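Local coordinates for mandelate racemase/muconate lactonizing enzyme-like protein (Roseovarius sp. TM1035, PDB 3RCY) that probably acts as a magnesium-binding enzyme of the mandelate racemase/muconate lactonizing family in the enolase superfamily, at residues 19-31 against 38-51. Residues are numbered along the deposited sequence; the frame is centred on the assembly and turned at random.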
loop_
_atom_site.group_PDB
_atom_site.type_symbol
_atom_site.label_atom_id
_atom_site.label_comp_id
_atom_site.label_asym_id
_atom_site.label_seq_id
_atom_site.Cartn_x
_atom_site.Cartn_y
_atom_site.Cartn_z
ATOM N N TRP A 19 1.525 -25.113 39.386
ATOM C CA TRP A 19 2.052 -24.166 38.390
ATOM C C TRP A 19 2.619 -24.912 37.189
ATOM O O TRP A 19 3.428 -25.831 37.345
ATOM C CB TRP A 19 3.124 -23.245 38.978
ATOM C CG TRP A 19 2.748 -22.544 40.255
ATOM C CD1 TRP A 19 3.582 -22.256 41.298
ATOM C CD2 TRP A 19 1.454 -22.035 40.623
ATOM N NE1 TRP A 19 2.893 -21.603 42.291
ATOM C CE2 TRP A 19 1.586 -21.452 41.907
ATOM C CE3 TRP A 19 0.197 -22.006 39.991
ATOM C CZ2 TRP A 19 0.507 -20.858 42.581
ATOM C CZ3 TRP A 19 -0.882 -21.417 40.661
ATOM C CH2 TRP A 19 -0.715 -20.845 41.944
ATOM N N GLY A 20 2.188 -24.507 35.998
ATOM C CA GLY A 20 2.516 -25.224 34.779
ATOM C C GLY A 20 1.342 -26.000 34.196
ATOM O O GLY A 20 1.497 -26.656 33.166
ATOM N N GLY A 21 0.177 -25.935 34.846
ATOM C CA GLY A 21 -1.059 -26.516 34.297
ATOM C C GLY A 21 -1.485 -27.838 34.921
ATOM O O GLY A 21 -0.815 -28.358 35.814
ATOM N N ARG A 22 -2.600 -28.388 34.437
ATOM C CA ARG A 22 -3.203 -29.589 35.039
ATOM C C ARG A 22 -2.410 -30.878 34.797
ATOM O O ARG A 22 -2.398 -31.766 35.651
ATOM C CB ARG A 22 -4.650 -29.775 34.566
ATOM C CG ARG A 22 -5.653 -28.841 35.230
ATOM C CD ARG A 22 -7.087 -29.246 34.881
ATOM N NE ARG A 22 -8.078 -28.401 35.548
ATOM C CZ ARG A 22 -8.477 -27.208 35.110
ATOM N NH1 ARG A 22 -7.973 -26.687 33.992
ATOM N NH2 ARG A 22 -9.383 -26.526 35.800
ATOM N N TYR A 23 -1.766 -30.984 33.636
ATOM C CA TYR A 23 -0.979 -32.172 33.295
ATOM C C TYR A 23 0.039 -31.840 32.215
ATOM O O TYR A 23 -0.146 -30.887 31.442
ATOM C CB TYR A 23 -1.880 -33.341 32.831
ATOM C CG TYR A 23 -2.777 -32.951 31.677
ATOM C CD1 TYR A 23 -2.286 -32.928 30.368
ATOM C CD2 TYR A 23 -4.110 -32.568 31.896
ATOM C CE1 TYR A 23 -3.081 -32.535 29.313
ATOM C CE2 TYR A 23 -4.923 -32.182 30.833
ATOM C CZ TYR A 23 -4.400 -32.163 29.544
ATOM O OH TYR A 23 -5.180 -31.771 28.472
ATOM N N TRP A 24 1.104 -32.636 32.166
ATOM C CA TRP A 24 2.125 -32.526 31.128
ATOM C C TRP A 24 2.181 -33.831 30.351
ATOM O O TRP A 24 2.066 -34.910 30.931
ATOM C CB TRP A 24 3.498 -32.225 31.738
ATOM C CG TRP A 24 3.537 -30.977 32.576
ATOM C CD1 TRP A 24 2.785 -29.846 32.407
ATOM C CD2 TRP A 24 4.383 -30.730 33.703
ATOM N NE1 TRP A 24 3.107 -28.915 33.366
ATOM C CE2 TRP A 24 4.085 -29.430 34.174
ATOM C CE3 TRP A 24 5.367 -31.478 34.358
ATOM C CZ2 TRP A 24 4.733 -28.863 35.275
ATOM C CZ3 TRP A 24 6.019 -30.910 35.452
ATOM C CH2 TRP A 24 5.693 -29.619 35.902
ATOM N N ILE A 25 2.345 -33.725 29.038
ATOM C CA ILE A 25 2.373 -34.902 28.174
ATOM C C ILE A 25 3.813 -35.170 27.771
ATOM O O ILE A 25 4.368 -34.483 26.912
ATOM C CB ILE A 25 1.473 -34.741 26.918
ATOM C CG1 ILE A 25 0.017 -34.469 27.333
ATOM C CG2 ILE A 25 1.551 -36.001 26.043
ATOM C CD1 ILE A 25 -0.867 -33.923 26.197
ATOM N N LEU A 26 4.412 -36.168 28.410
ATOM C CA LEU A 26 5.792 -36.545 28.129
ATOM C C LEU A 26 5.827 -37.702 27.143
ATOM O O LEU A 26 4.988 -38.609 27.207
ATOM C CB LEU A 26 6.517 -36.938 29.425
ATOM C CG LEU A 26 6.405 -35.969 30.616
ATOM C CD1 LEU A 26 7.136 -36.547 31.817
ATOM C CD2 LEU A 26 6.941 -34.573 30.269
ATOM N N VAL A 27 6.789 -37.662 26.225
ATOM C CA VAL A 27 7.025 -38.785 25.315
ATOM C C VAL A 27 8.457 -39.287 25.471
ATOM O O VAL A 27 9.394 -38.501 25.607
ATOM C CB VAL A 27 6.703 -38.436 23.827
ATOM C CG1 VAL A 27 5.224 -38.125 23.664
ATOM C CG2 VAL A 27 7.568 -37.256 23.314
ATOM N N LYS A 28 8.614 -40.601 25.464
ATOM C CA LYS A 28 9.921 -41.214 25.575
ATOM C C LYS A 28 10.096 -42.096 24.345
ATOM O O LYS A 28 9.302 -43.010 24.107
ATOM C CB LYS A 28 9.997 -42.032 26.872
ATOM C CG LYS A 28 11.269 -42.858 27.081
ATOM C CD LYS A 28 10.967 -43.981 28.093
ATOM C CE LYS A 28 12.157 -44.861 28.397
ATOM N NZ LYS A 28 11.807 -45.785 29.527
ATOM N N LEU A 29 11.115 -41.793 23.549
ATOM C CA LEU A 29 11.427 -42.579 22.367
ATOM C C LEU A 29 12.675 -43.410 22.610
ATOM O O LEU A 29 13.595 -42.974 23.299
ATOM C CB LEU A 29 11.635 -41.681 21.139
ATOM C CG LEU A 29 10.447 -40.852 20.643
ATOM C CD1 LEU A 29 10.815 -40.106 19.369
ATOM C CD2 LEU A 29 9.232 -41.732 20.409
ATOM N N THR A 30 12.692 -44.610 22.043
ATOM C CA THR A 30 13.856 -45.476 22.116
ATOM C C THR A 30 14.223 -45.919 20.706
ATOM O O THR A 30 13.341 -46.289 19.916
ATOM C CB THR A 30 13.594 -46.720 23.003
ATOM O OG1 THR A 30 13.024 -46.311 24.254
ATOM C CG2 THR A 30 14.896 -47.497 23.268
ATOM N N THR A 31 15.519 -45.869 20.396
ATOM C CA THR A 31 16.021 -46.331 19.104
ATOM C C THR A 31 16.229 -47.843 19.125
ATOM O O THR A 31 16.184 -48.470 20.185
ATOM C CB THR A 31 17.375 -45.677 18.729
ATOM O OG1 THR A 31 18.397 -46.136 19.627
ATOM C CG2 THR A 31 17.279 -44.151 18.772
ATOM N N TRP A 38 13.768 -37.934 25.460
ATOM C CA TRP A 38 12.547 -37.423 26.064
ATOM C C TRP A 38 12.093 -36.132 25.399
ATOM O O TRP A 38 12.909 -35.281 25.037
ATOM C CB TRP A 38 12.738 -37.190 27.563
ATOM C CG TRP A 38 12.807 -38.458 28.377
ATOM C CD1 TRP A 38 13.917 -39.218 28.623
ATOM C CD2 TRP A 38 11.720 -39.101 29.061
ATOM N NE1 TRP A 38 13.588 -40.299 29.415
ATOM C CE2 TRP A 38 12.248 -40.251 29.698
ATOM C CE3 TRP A 38 10.352 -38.823 29.192
ATOM C CZ2 TRP A 38 11.458 -41.116 30.464
ATOM C CZ3 TRP A 38 9.563 -39.688 29.958
ATOM C CH2 TRP A 38 10.122 -40.823 30.580
ATOM N N GLY A 39 10.780 -36.008 25.246
ATOM C CA GLY A 39 10.162 -34.837 24.650
ATOM C C GLY A 39 8.897 -34.500 25.404
ATOM O O GLY A 39 8.493 -35.227 26.326
ATOM N N GLU A 40 8.269 -33.394 25.027
ATOM C CA GLU A 40 7.042 -32.964 25.689
ATOM C C GLU A 40 6.091 -32.337 24.674
ATOM O O GLU A 40 6.494 -31.469 23.898
ATOM C CB GLU A 40 7.368 -31.995 26.830
ATOM C CG GLU A 40 6.140 -31.470 27.562
ATOM C CD GLU A 40 6.458 -30.829 28.904
ATOM O OE1 GLU A 40 7.644 -30.795 29.321
ATOM O OE2 GLU A 40 5.491 -30.351 29.540
ATOM N N CYS A 41 4.848 -32.815 24.650
ATOM C CA CYS A 41 3.833 -32.267 23.747
ATOM C C CYS A 41 3.009 -31.194 24.443
ATOM O O CYS A 41 2.694 -31.308 25.627
ATOM C CB CYS A 41 2.901 -33.366 23.229
ATOM S SG CYS A 41 3.740 -34.662 22.303
ATOM N N TYR A 42 2.663 -30.156 23.693
ATOM C CA TYR A 42 1.846 -29.069 24.196
ATOM C C TYR A 42 0.619 -28.972 23.292
ATOM O O TYR A 42 0.671 -28.385 22.200
ATOM C CB TYR A 42 2.658 -27.766 24.214
ATOM C CG TYR A 42 2.060 -26.665 25.071
ATOM C CD1 TYR A 42 2.062 -26.759 26.465
ATOM C CD2 TYR A 42 1.508 -25.528 24.487
ATOM C CE1 TYR A 42 1.516 -25.753 27.258
ATOM C CE2 TYR A 42 0.959 -24.510 25.268
ATOM C CZ TYR A 42 0.973 -24.630 26.653
ATOM O OH TYR A 42 0.431 -23.634 27.432
ATOM N N ALA A 43 -0.471 -29.594 23.737
ATOM C CA ALA A 43 -1.690 -29.713 22.948
ATOM C C ALA A 43 -2.857 -30.098 23.858
ATOM O O ALA A 43 -2.839 -31.168 24.475
ATOM C CB ALA A 43 -1.504 -30.761 21.857
ATOM N N ALA A 44 -3.856 -29.224 23.952
ATOM C CA ALA A 44 -5.004 -29.481 24.828
ATOM C C ALA A 44 -6.348 -29.086 24.225
ATOM O O ALA A 44 -7.292 -28.813 24.961
ATOM C CB ALA A 44 -4.816 -28.803 26.173
ATOM N N SER A 45 -6.457 -29.078 22.900
ATOM C CA SER A 45 -7.772 -28.886 22.269
ATOM C C SER A 45 -8.691 -30.037 22.673
ATOM O O SER A 45 -9.894 -29.851 22.845
ATOM C CB SER A 45 -7.662 -28.821 20.744
ATOM O OG SER A 45 -6.620 -27.942 20.344
ATOM N N VAL A 46 -8.099 -31.222 22.806
ATOM C CA VAL A 46 -8.779 -32.412 23.318
ATOM C C VAL A 46 -7.948 -32.939 24.494
ATOM O O VAL A 46 -6.773 -32.586 24.628
ATOM C CB VAL A 46 -8.960 -33.494 22.221
ATOM C CG1 VAL A 46 -9.977 -33.034 21.176
ATOM C CG2 VAL A 46 -7.612 -33.849 21.550
ATOM N N GLY A 47 -8.564 -33.759 25.344
ATOM C CA GLY A 47 -7.923 -34.269 26.552
ATOM C C GLY A 47 -6.774 -35.241 26.315
ATOM O O GLY A 47 -6.527 -35.664 25.175
ATOM N N PRO A 48 -6.064 -35.603 27.399
ATOM C CA PRO A 48 -4.879 -36.449 27.283
ATOM C C PRO A 48 -5.136 -37.832 26.681
ATOM O O PRO A 48 -4.261 -38.345 25.991
ATOM C CB PRO A 48 -4.366 -36.551 28.731
ATOM C CG PRO A 48 -5.525 -36.169 29.589
ATOM C CD PRO A 48 -6.261 -35.138 28.786
ATOM N N GLU A 49 -6.313 -38.419 26.895
ATOM C CA GLU A 49 -6.575 -39.742 26.332
ATOM C C GLU A 49 -6.688 -39.681 24.806
ATOM O O GLU A 49 -6.144 -40.544 24.112
ATOM C CB GLU A 49 -7.779 -40.415 26.998
ATOM C CG GLU A 49 -7.518 -40.760 28.465
ATOM C CD GLU A 49 -6.166 -41.433 28.670
ATOM O OE1 GLU A 49 -5.310 -40.866 29.387
ATOM O OE2 GLU A 49 -5.953 -42.524 28.098
ATOM N N ALA A 50 -7.351 -38.645 24.288
ATOM C CA ALA A 50 -7.429 -38.429 22.849
ATOM C C ALA A 50 -6.041 -38.083 22.287
ATOM O O ALA A 50 -5.667 -38.550 21.214
ATOM C CB ALA A 50 -8.431 -37.330 22.521
ATOM N N MET A 51 -5.278 -37.285 23.031
ATOM C CA MET A 51 -3.912 -36.947 22.631
ATOM C C MET A 51 -2.999 -38.171 22.528
ATOM O O MET A 51 -2.165 -38.239 21.631
ATOM C CB MET A 51 -3.310 -35.869 23.540
ATOM C CG MET A 51 -3.754 -34.444 23.167
ATOM S SD MET A 51 -3.721 -34.025 21.383
ATOM C CE MET A 51 -1.991 -34.244 20.929
HETATM O O HOH W 1 -4.341 -32.585 26.155
HETATM O O HOH W 2 2.930 -30.995 28.276
#
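Lys28 lies across the indole of Trp38. Its CB sits over one face, 3.7 Å from the centroid of the six-membered ring, as a CH-pi contact. CG is anti to the backbone N (chi1 174°), which carries the extended chain on over the ring, while NZ reaches on to a salt bridge with Glu372. Leu26 CB fits against the edge of the same indole, 4.1 Å from CZ3. With an alanine at Trp38, the Lys28 methylenes would probably lose the surface they lie on and a gap would open beside Leu26.

Beneath these side chains the two antiparallel strands are joined at the hydrogen-bonded pair Val27 and Gly39. Val27 N bonds to Gly39 O at 3.0 Å and Gly39 N to Val27 O at 2.9 Å. Gly39 is the hollow here: Val27 CG2 packs 3.7 Å from Gly39 C, and a CB would be tight against that methyl. On the same face Val27 CG1 meets Cys41 SG, and Ile25 CD1 touches Met51 CB.

Where the strands part, water fills in. One molecule links Ile25 N, Cys41 O and Glu40 OE2. Glu40 OE2 also accepts a hydrogen bond from Gly315 N. Another water accepts a hydrogen bond from Tyr23 OH at 2.6 Å and donates to Ala43 O and Val46 O. Pro48 CG lies over one face of the Tyr23 ring as a CH-pi contact, 4.2 Å from its centroid.

In the three-stranded sheet of the N-terminal domain, strand 24-31 runs between strands 4-12 and 36-41. Helix 48-63 packs Ile55 against Ile25, Val27 and Cys41; helix 316-327 meets Leu26 and Glu40 through Val317.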